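Local coordinates for protein LRIM1 (Anopheles gambiae, PDB 3O53), which forms, with the leucine-rich repeat protein APL1C, a heterodimeric complex that regulates complement-like immunity; this chain is its leucine-rich repeat domain, at residues 63-74 against 85-96. Numbering follows the deposited sequence.
Sequences LNLSSNVLYETL and LDLNNNYVQELL. With NAG (2-acetamido-2-deoxy-beta-D-glucopyranose), chain C.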
ATOM      1  N   LEU A  63      10.681  13.803 -12.448  1.00 39.09           N
ATOM      2  CA  LEU A  63      12.036  13.272 -12.458  1.00 36.42           C
ATOM      3  C   LEU A  63      11.972  11.757 -12.456  1.00 38.93           C
ATOM      4  O   LEU A  63      11.343  11.159 -11.588  1.00 36.97           O
ATOM      5  CB  LEU A  63      12.804  13.765 -11.230  1.00 35.25           C
ATOM      6  CG  LEU A  63      14.239  13.260 -11.073  1.00 40.09           C
ATOM      7  CD1 LEU A  63      15.117  13.716 -12.235  1.00 39.59           C
ATOM      8  CD2 LEU A  63      14.820  13.734  -9.748  1.00 39.30           C
ATOM      9  N   ASN A  64      12.642  11.135 -13.416  1.00 36.34           N
ATOM     10  CA  ASN A  64      12.616   9.684 -13.544  1.00 42.22           C
ATOM     11  C   ASN A  64      13.992   9.082 -13.282  1.00 48.18           C
ATOM     12  O   ASN A  64      14.908   9.233 -14.083  1.00 41.74           O
ATOM     13  CB  ASN A  64      12.133   9.301 -14.941  1.00 45.95           C
ATOM     14  CG  ASN A  64      11.621   7.874 -15.018  1.00 49.43           C
ATOM     15  OD1 ASN A  64      12.125   6.979 -14.338  1.00 44.60           O
ATOM     16  ND2 ASN A  64      10.615   7.659 -15.866  1.00 61.30           N
ATOM     17  N   LEU A  65      14.132   8.415 -12.144  1.00 46.98           N
ATOM     18  CA  LEU A  65      15.395   7.805 -11.742  1.00 41.74           C
ATOM     19  C   LEU A  65      15.326   6.284 -11.786  1.00 41.01           C
ATOM     20  O   LEU A  65      16.220   5.611 -11.272  1.00 33.79           O
ATOM     21  CB  LEU A  65      15.759   8.237 -10.314  1.00 39.70           C
ATOM     22  CG  LEU A  65      15.842   9.747 -10.081  1.00 42.82           C
ATOM     23  CD1 LEU A  65      16.069  10.058  -8.611  1.00 35.84           C
ATOM     24  CD2 LEU A  65      16.943  10.350 -10.935  1.00 47.03           C
ATOM     25  N   SER A  66      14.274   5.740 -12.393  1.00 36.52           N
ATOM     26  CA  SER A  66      14.040   4.298 -12.334  1.00 42.60           C
ATOM     27  C   SER A  66      15.138   3.487 -13.012  1.00 48.19           C
ATOM     28  O   SER A  66      15.773   3.940 -13.969  1.00 47.50           O
ATOM     29  CB  SER A  66      12.677   3.931 -12.941  1.00 40.96           C
ATOM     30  OG  SER A  66      12.673   4.054 -14.350  1.00 48.36           O
ATOM     31  N   SER A  67      15.344   2.279 -12.500  1.00 43.54           N
ATOM     32  CA  SER A  67      16.286   1.328 -13.075  1.00 45.37           C
ATOM     33  C   SER A  67      17.714   1.875 -13.109  1.00 48.44           C
ATOM     34  O   SER A  67      18.452   1.648 -14.067  1.00 50.11           O
ATOM     35  CB  SER A  67      15.829   0.904 -14.473  1.00 49.68           C
ATOM     36  OG  SER A  67      14.603   0.185 -14.402  1.00 49.95           O
ATOM     37  N   ASN A  68      18.086   2.604 -12.062  1.00 46.05           N
ATOM     38  CA  ASN A  68      19.487   2.924 -11.812  1.00 40.66           C
ATOM     39  C   ASN A  68      20.001   1.998 -10.716  1.00 45.88           C
ATOM     40  O   ASN A  68      19.514   0.881 -10.567  1.00 47.98           O
ATOM     41  CB  ASN A  68      19.660   4.395 -11.427  1.00 41.96           C
ATOM     42  CG  ASN A  68      19.617   5.318 -12.627  1.00 50.21           C
ATOM     43  OD1 ASN A  68      20.646   5.835 -13.063  1.00 55.29           O
ATOM     44  ND2 ASN A  68      18.431   5.514 -13.182  1.00 49.47           N
ATOM     45  N   VAL A  69      20.974   2.457  -9.940  1.00 51.43           N
ATOM     46  CA  VAL A  69      21.506   1.656  -8.849  1.00 48.96           C
ATOM     47  C   VAL A  69      21.683   2.504  -7.595  1.00 49.49           C
ATOM     48  O   VAL A  69      22.621   2.305  -6.825  1.00 45.84           O
ATOM     49  CB  VAL A  69      22.842   1.005  -9.242  1.00 48.63           C
ATOM     50  CG1 VAL A  69      22.611  -0.063 -10.311  1.00 46.88           C
ATOM     51  CG2 VAL A  69      23.820   2.059  -9.738  1.00 48.48           C
ATOM     52  N   LEU A  70      20.768   3.452  -7.399  1.00 42.07           N
ATOM     53  CA  LEU A  70      20.822   4.354  -6.256  1.00 41.41           C
ATOM     54  C   LEU A  70      20.714   3.548  -4.968  1.00 35.50           C
ATOM     55  O   LEU A  70      20.012   2.548  -4.922  1.00 35.04           O
ATOM     56  CB  LEU A  70      19.684   5.371  -6.331  1.00 46.04           C
ATOM     57  CG  LEU A  70      19.494   6.059  -7.682  1.00 45.95           C
ATOM     58  CD1 LEU A  70      18.250   6.926  -7.645  1.00 49.85           C
ATOM     59  CD2 LEU A  70      20.725   6.886  -8.045  1.00 46.81           C
ATOM     60  N   TYR A  71      21.413   3.975  -3.923  1.00 37.51           N
ATOM     61  CA  TYR A  71      21.411   3.226  -2.670  1.00 34.17           C
ATOM     62  C   TYR A  71      21.387   4.170  -1.477  1.00 35.33           C
ATOM     63  O   TYR A  71      21.495   5.389  -1.635  1.00 42.46           O
ATOM     64  CB  TYR A  71      22.635   2.310  -2.601  1.00 42.83           C
ATOM     65  CG  TYR A  71      23.948   3.062  -2.597  1.00 58.75           C
ATOM     66  CD1 TYR A  71      24.734   3.124  -1.455  1.00 68.47           C
ATOM     67  CD2 TYR A  71      24.392   3.726  -3.731  1.00 71.49           C
ATOM     68  CE1 TYR A  71      25.935   3.818  -1.446  1.00 76.18           C
ATOM     69  CE2 TYR A  71      25.590   4.421  -3.733  1.00 81.82           C
ATOM     70  CZ  TYR A  71      26.356   4.465  -2.589  1.00 81.17           C
ATOM     71  OH  TYR A  71      27.546   5.160  -2.594  1.00 84.00           O
ATOM     72  N   GLU A  72      21.246   3.602  -0.285  1.00 35.50           N
ATOM     73  CA  GLU A  72      21.184   4.381   0.946  1.00 40.03           C
ATOM     74  C   GLU A  72      20.125   5.481   0.870  1.00 36.45           C
ATOM     75  O   GLU A  72      18.965   5.203   0.585  1.00 38.44           O
ATOM     76  CB  GLU A  72      22.561   4.962   1.277  1.00 57.47           C
ATOM     77  CG  GLU A  72      23.575   3.911   1.691  1.00 66.87           C
ATOM     78  CD  GLU A  72      24.951   4.494   1.969  1.00 78.66           C
ATOM     79  OE1 GLU A  72      25.669   3.933   2.819  1.00 74.59           O
ATOM     80  OE2 GLU A  72      25.314   5.512   1.343  1.00 87.47           O
ATOM     81  N   THR A  73      20.518   6.729   1.104  1.00 33.74           N
ATOM     82  CA  THR A  73      19.550   7.821   1.208  1.00 38.50           C
ATOM     83  C   THR A  73      19.391   8.608  -0.098  1.00 41.61           C
ATOM     84  O   THR A  73      20.370   9.044  -0.697  1.00 44.79           O
ATOM     85  CB  THR A  73      19.939   8.785   2.351  1.00 40.10           C
ATOM     86  OG1 THR A  73      19.874   8.086   3.601  1.00 43.67           O
ATOM     87  CG2 THR A  73      19.001   9.979   2.400  1.00 38.57           C
ATOM     88  N   LEU A  74      18.147   8.762  -0.544  1.00 35.69           N
ATOM     89  CA  LEU A  74      17.823   9.646  -1.658  1.00 34.40           C
ATOM     90  C   LEU A  74      17.047  10.829  -1.096  1.00 39.45           C
ATOM     91  O   LEU A  74      15.860  10.709  -0.764  1.00 36.66           O
ATOM     92  CB  LEU A  74      16.976   8.922  -2.723  1.00 31.57           C
ATOM     93  CG  LEU A  74      16.528   9.837  -3.872  1.00 32.07           C
ATOM     94  CD1 LEU A  74      17.746  10.478  -4.526  1.00 37.56           C
ATOM     95  CD2 LEU A  74      15.685   9.097  -4.909  1.00 33.10           C
ATOM     96  N   LEU A  85       7.841  11.762  -8.974  1.00 35.35           N
ATOM     97  CA  LEU A  85       9.156  11.171  -8.807  1.00 34.78           C
ATOM     98  C   LEU A  85       9.033   9.680  -9.009  1.00 32.99           C
ATOM     99  O   LEU A  85       8.224   9.036  -8.358  1.00 33.17           O
ATOM    100  CB  LEU A  85       9.683  11.451  -7.398  1.00 29.39           C
ATOM    101  CG  LEU A  85      11.023  10.808  -7.048  1.00 31.76           C
ATOM    102  CD1 LEU A  85      12.135  11.361  -7.939  1.00 34.84           C
ATOM    103  CD2 LEU A  85      11.346  11.049  -5.581  1.00 32.16           C
ATOM    104  N   ASP A  86       9.837   9.125  -9.904  1.00 30.53           N
ATOM    105  CA  ASP A  86       9.845   7.684 -10.109  1.00 34.01           C
ATOM    106  C   ASP A  86      11.250   7.126  -9.875  1.00 41.97           C
ATOM    107  O   ASP A  86      12.166   7.406 -10.637  1.00 40.93           O
ATOM    108  CB  ASP A  86       9.371   7.360 -11.526  1.00 36.83           C
ATOM    109  CG  ASP A  86       9.269   5.860 -11.791  1.00 48.31           C
ATOM    110  OD1 ASP A  86       9.865   5.061 -11.039  1.00 43.84           O
ATOM    111  OD2 ASP A  86       8.595   5.476 -12.766  1.00 51.20           O
ATOM    112  N   LEU A  87      11.429   6.353  -8.810  1.00 36.91           N
ATOM    113  CA  LEU A  87      12.701   5.674  -8.586  1.00 39.42           C
ATOM    114  C   LEU A  87      12.504   4.165  -8.491  1.00 39.60           C
ATOM    115  O   LEU A  87      13.284   3.475  -7.842  1.00 31.90           O
ATOM    116  CB  LEU A  87      13.388   6.186  -7.325  1.00 34.55           C
ATOM    117  CG  LEU A  87      12.644   5.938  -6.016  1.00 35.71           C
ATOM    118  CD1 LEU A  87      13.617   5.630  -4.881  1.00 33.04           C
ATOM    119  CD2 LEU A  87      11.779   7.146  -5.703  1.00 35.14           C
ATOM    120  N   ASN A  88      11.458   3.664  -9.140  1.00 36.87           N
ATOM    121  CA  ASN A  88      11.232   2.228  -9.250  1.00 38.05           C
ATOM    122  C   ASN A  88      12.528   1.517  -9.618  1.00 38.90           C
ATOM    123  O   ASN A  88      13.284   1.990 -10.470  1.00 34.89           O
ATOM    124  CB  ASN A  88      10.185   1.917 -10.328  1.00 34.74           C
ATOM    125  CG  ASN A  88       8.758   2.223  -9.888  1.00 45.76           C
ATOM    126  OD1 ASN A  88       8.490   2.480  -8.717  1.00 39.01           O
ATOM    127  ND2 ASN A  88       7.830   2.185 -10.842  1.00 47.75           N
ATOM    128  N   ASN A  89      12.762   0.369  -8.987  1.00 37.53           N
ATOM    129  CA  ASN A  89      13.884  -0.496  -9.328  1.00 38.60           C
ATOM    130  C   ASN A  89      15.227   0.173  -9.074  1.00 42.58           C
ATOM    131  O   ASN A  89      16.006   0.425  -9.998  1.00 45.72           O
ATOM    132  CB  ASN A  89      13.761  -0.970 -10.774  1.00 40.94           C
ATOM    133  CG  ASN A  89      12.471  -1.716 -11.015  1.00 46.70           C
ATOM    134  OD1 ASN A  89      12.210  -2.745 -10.388  1.00 44.51           O
ATOM    135  ND2 ASN A  89      11.640  -1.190 -11.903  1.00 52.19           N
ATOM    136  N   ASN A  90      15.468   0.470  -7.801  1.00 35.10           N
ATOM    137  CA  ASN A  90      16.771   0.907  -7.323  1.00 35.02           C
ATOM    138  C   ASN A  90      17.035   0.198  -5.999  1.00 34.99           C
ATOM    139  O   ASN A  90      16.408  -0.818  -5.715  1.00 41.87           O
ATOM    140  CB  ASN A  90      16.813   2.427  -7.164  1.00 38.64           C
ATOM    141  CG  ASN A  90      17.048   3.136  -8.479  1.00 47.64           C
ATOM    142  OD1 ASN A  90      18.181   3.253  -8.942  1.00 42.15           O
ATOM    143  ND2 ASN A  90      15.973   3.609  -9.092  1.00 44.62           N
ATOM    144  N   TYR A  91      17.956   0.720  -5.193  1.00 37.68           N
ATOM    145  CA  TYR A  91      18.278   0.099  -3.909  1.00 38.27           C
ATOM    146  C   TYR A  91      18.121   1.066  -2.753  1.00 39.21           C
ATOM    147  O   TYR A  91      18.736   0.888  -1.706  1.00 39.45           O
ATOM    148  CB  TYR A  91      19.709  -0.434  -3.911  1.00 39.15           C
ATOM    149  CG  TYR A  91      19.984  -1.412  -5.029  1.00 51.06           C
ATOM    150  CD1 TYR A  91      19.328  -2.633  -5.084  1.00 51.85           C
ATOM    151  CD2 TYR A  91      20.896  -1.112  -6.029  1.00 55.66           C
ATOM    152  CE1 TYR A  91      19.572  -3.528  -6.102  1.00 57.50           C
ATOM    153  CE2 TYR A  91      21.148  -2.000  -7.052  1.00 63.94           C
ATOM    154  CZ  TYR A  91      20.483  -3.207  -7.084  1.00 60.18           C
ATOM    155  OH  TYR A  91      20.732  -4.092  -8.102  1.00 58.23           O
ATOM    156  N   VAL A  92      17.306   2.093  -2.937  1.00 32.67           N
ATOM    157  CA  VAL A  92      17.167   3.123  -1.913  1.00 32.80           C
ATOM    158  C   VAL A  92      16.672   2.546  -0.586  1.00 31.88           C
ATOM    159  O   VAL A  92      15.781   1.705  -0.563  1.00 29.08           O
ATOM    160  CB  VAL A  92      16.225   4.254  -2.391  1.00 35.10           C
ATOM    161  CG1 VAL A  92      15.989   5.259  -1.282  1.00 31.46           C
ATOM    162  CG2 VAL A  92      16.824   4.939  -3.620  1.00 37.37           C
ATOM    163  N   GLN A  93      17.268   3.004   0.514  1.00 29.52           N
ATOM    164  CA  GLN A  93      16.854   2.599   1.851  1.00 27.77           C
ATOM    165  C   GLN A  93      16.043   3.686   2.549  1.00 30.47           C
ATOM    166  O   GLN A  93      15.085   3.387   3.252  1.00 30.26           O
ATOM    167  CB  GLN A  93      18.081   2.237   2.697  1.00 32.26           C
ATOM    168  CG  GLN A  93      18.895   1.095   2.108  1.00 44.41           C
ATOM    169  CD  GLN A  93      20.066   0.694   2.985  1.00 56.79           C
ATOM    170  OE1 GLN A  93      20.755   1.544   3.538  1.00 45.21           O
ATOM    171  NE2 GLN A  93      20.298  -0.608   3.109  1.00 71.27           N
ATOM    172  N   GLU A  94      16.422   4.949   2.369  1.00 28.04           N
ATOM    173  CA  GLU A  94      15.672   6.036   2.988  1.00 29.53           C
ATOM    174  C   GLU A  94      15.392   7.126   1.970  1.00 29.09           C
ATOM    175  O   GLU A  94      16.278   7.568   1.255  1.00 29.05           O
ATOM    176  CB  GLU A  94      16.429   6.607   4.196  1.00 35.55           C
ATOM    177  CG  GLU A  94      16.825   5.551   5.215  1.00 47.93           C
ATOM    178  CD  GLU A  94      17.410   6.160   6.477  1.00 61.89           C
ATOM    179  OE1 GLU A  94      16.933   7.238   6.892  1.00 58.24           O
ATOM    180  OE2 GLU A  94      18.345   5.563   7.050  1.00 73.85           O
ATOM    181  N   LEU A  95      14.151   7.573   1.927  1.00 28.45           N
ATOM    182  CA  LEU A  95      13.695   8.462   0.874  1.00 28.99           C
ATOM    183  C   LEU A  95      13.052   9.691   1.494  1.00 29.70           C
ATOM    184  O   LEU A  95      12.234   9.570   2.399  1.00 30.39           O
ATOM    185  CB  LEU A  95      12.683   7.706  -0.007  1.00 28.08           C
ATOM    186  CG  LEU A  95      11.854   8.459  -1.046  1.00 29.26           C
ATOM    187  CD1 LEU A  95      12.777   9.128  -2.046  1.00 34.85           C
ATOM    188  CD2 LEU A  95      10.873   7.485  -1.738  1.00 27.48           C
ATOM    189  N   LEU A  96      13.425  10.873   1.010  1.00 27.09           N
ATOM    190  CA  LEU A  96      12.800  12.114   1.453  1.00 30.44           C
ATOM    191  C   LEU A  96      12.402  12.957   0.248  1.00 34.50           C
ATOM    192  O   LEU A  96      13.206  13.185  -0.648  1.00 37.38           O
ATOM    193  CB  LEU A  96      13.768  12.928   2.321  1.00 36.14           C
ATOM    194  CG  LEU A  96      14.367  12.209   3.529  1.00 36.76           C
ATOM    195  CD1 LEU A  96      15.532  11.353   3.099  1.00 30.49           C
ATOM    196  CD2 LEU A  96      14.807  13.213   4.596  1.00 46.64           C
TER
HETATM  197  C1  NAG C   1      10.279   6.265 -15.992  1.00 40.37           C
HETATM  198  C2  NAG C   1       8.805   6.292 -16.358  1.00 40.52           C
HETATM  199  C3  NAG C   1       8.307   4.874 -16.588  1.00 49.25           C
HETATM  200  C4  NAG C   1       9.210   4.132 -17.562  1.00 54.83           C
HETATM  201  C5  NAG C   1      10.665   4.221 -17.134  1.00 48.97           C
HETATM  202  C6  NAG C   1      11.565   3.574 -18.179  1.00 51.25           C
HETATM  203  C7  NAG C   1       7.344   7.968 -15.353  1.00 42.63           C
HETATM  204  C8  NAG C   1       6.663   8.373 -14.085  1.00 34.65           C
HETATM  205  N2  NAG C   1       8.060   6.854 -15.260  1.00 37.24           N
HETATM  206  O3  NAG C   1       6.977   4.923 -17.038  1.00 42.04           O
HETATM  207  O4  NAG C   1       8.829   2.785 -17.578  1.00 62.23           O
HETATM  208  O5  NAG C   1      11.031   5.574 -16.965  1.00 46.80           O
HETATM  209  O6  NAG C   1      11.446   4.291 -19.390  1.00 48.13           O
HETATM  210  O7  NAG C   1       7.229   8.635 -16.384  1.00 48.28           O
HETATM  211  O   HOH W   1      21.118   0.605  -0.030  1.00 45.94           O
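Asn90 CG is anti to its carbonyl carbon, beside the backbone N (chi1 -81°), which sends the amide into the loop of 63-74. There ND2 gives a hydrogen bond of 3.0 Å to Leu65 O, which lies near the amide plane. A second bond from ND2, to Leu87 O, fixes the rotation of the amide. Leu65 O also accepts from Asn68 ND2, and the two amides approach it from opposite faces of its carbonyl plane. Asn90 OD1 accepts from Leu70 N, though the place of this oxygen is less certain.

The segments are equivalent parts of successive turns in a leucine-rich repeat solenoid. Asn68 and Asn90 are its repeated asparagines, each bonding a backbone carbonyl of the turn before. Asn68 ND2 thus also bonds Leu41 O, and in the same way Asn109 ND2 bonds Leu87 O.

Parallel strand pairing joins the turns at both ends. At the first end, Asp86 N bonds Leu63 O and Leu65 N bonds Asp86 O (2.7 Å). At the other, Leu74 N bonds Glu94 O and Leu96 N bonds Leu74 O. Leucines from both turns pack in the core between these strand pairs. Leu63 CD2 lies alongside Leu85 CD1 at 4.0 Å, both side chains pointing the same way. Leu74 CD2 meets Leu87 CD1 tip to tip at 4.0 Å, and Leu74 CB packs on both methyls of Val92.

On the concave face of the solenoid, Asn64 ND2 carries an N-linked NAG. The sugar's N2 donates to Asp86 OD2 at 2.9 Å and 166°, linking the glycan to the next turn. Asp86 OD1 accepts from Asn88 N in an Asx turn. Farther along, one water bridges Glu72 N and Tyr91 O, while Val69 CG1 lies 4.1 Å from Tyr91 CE2.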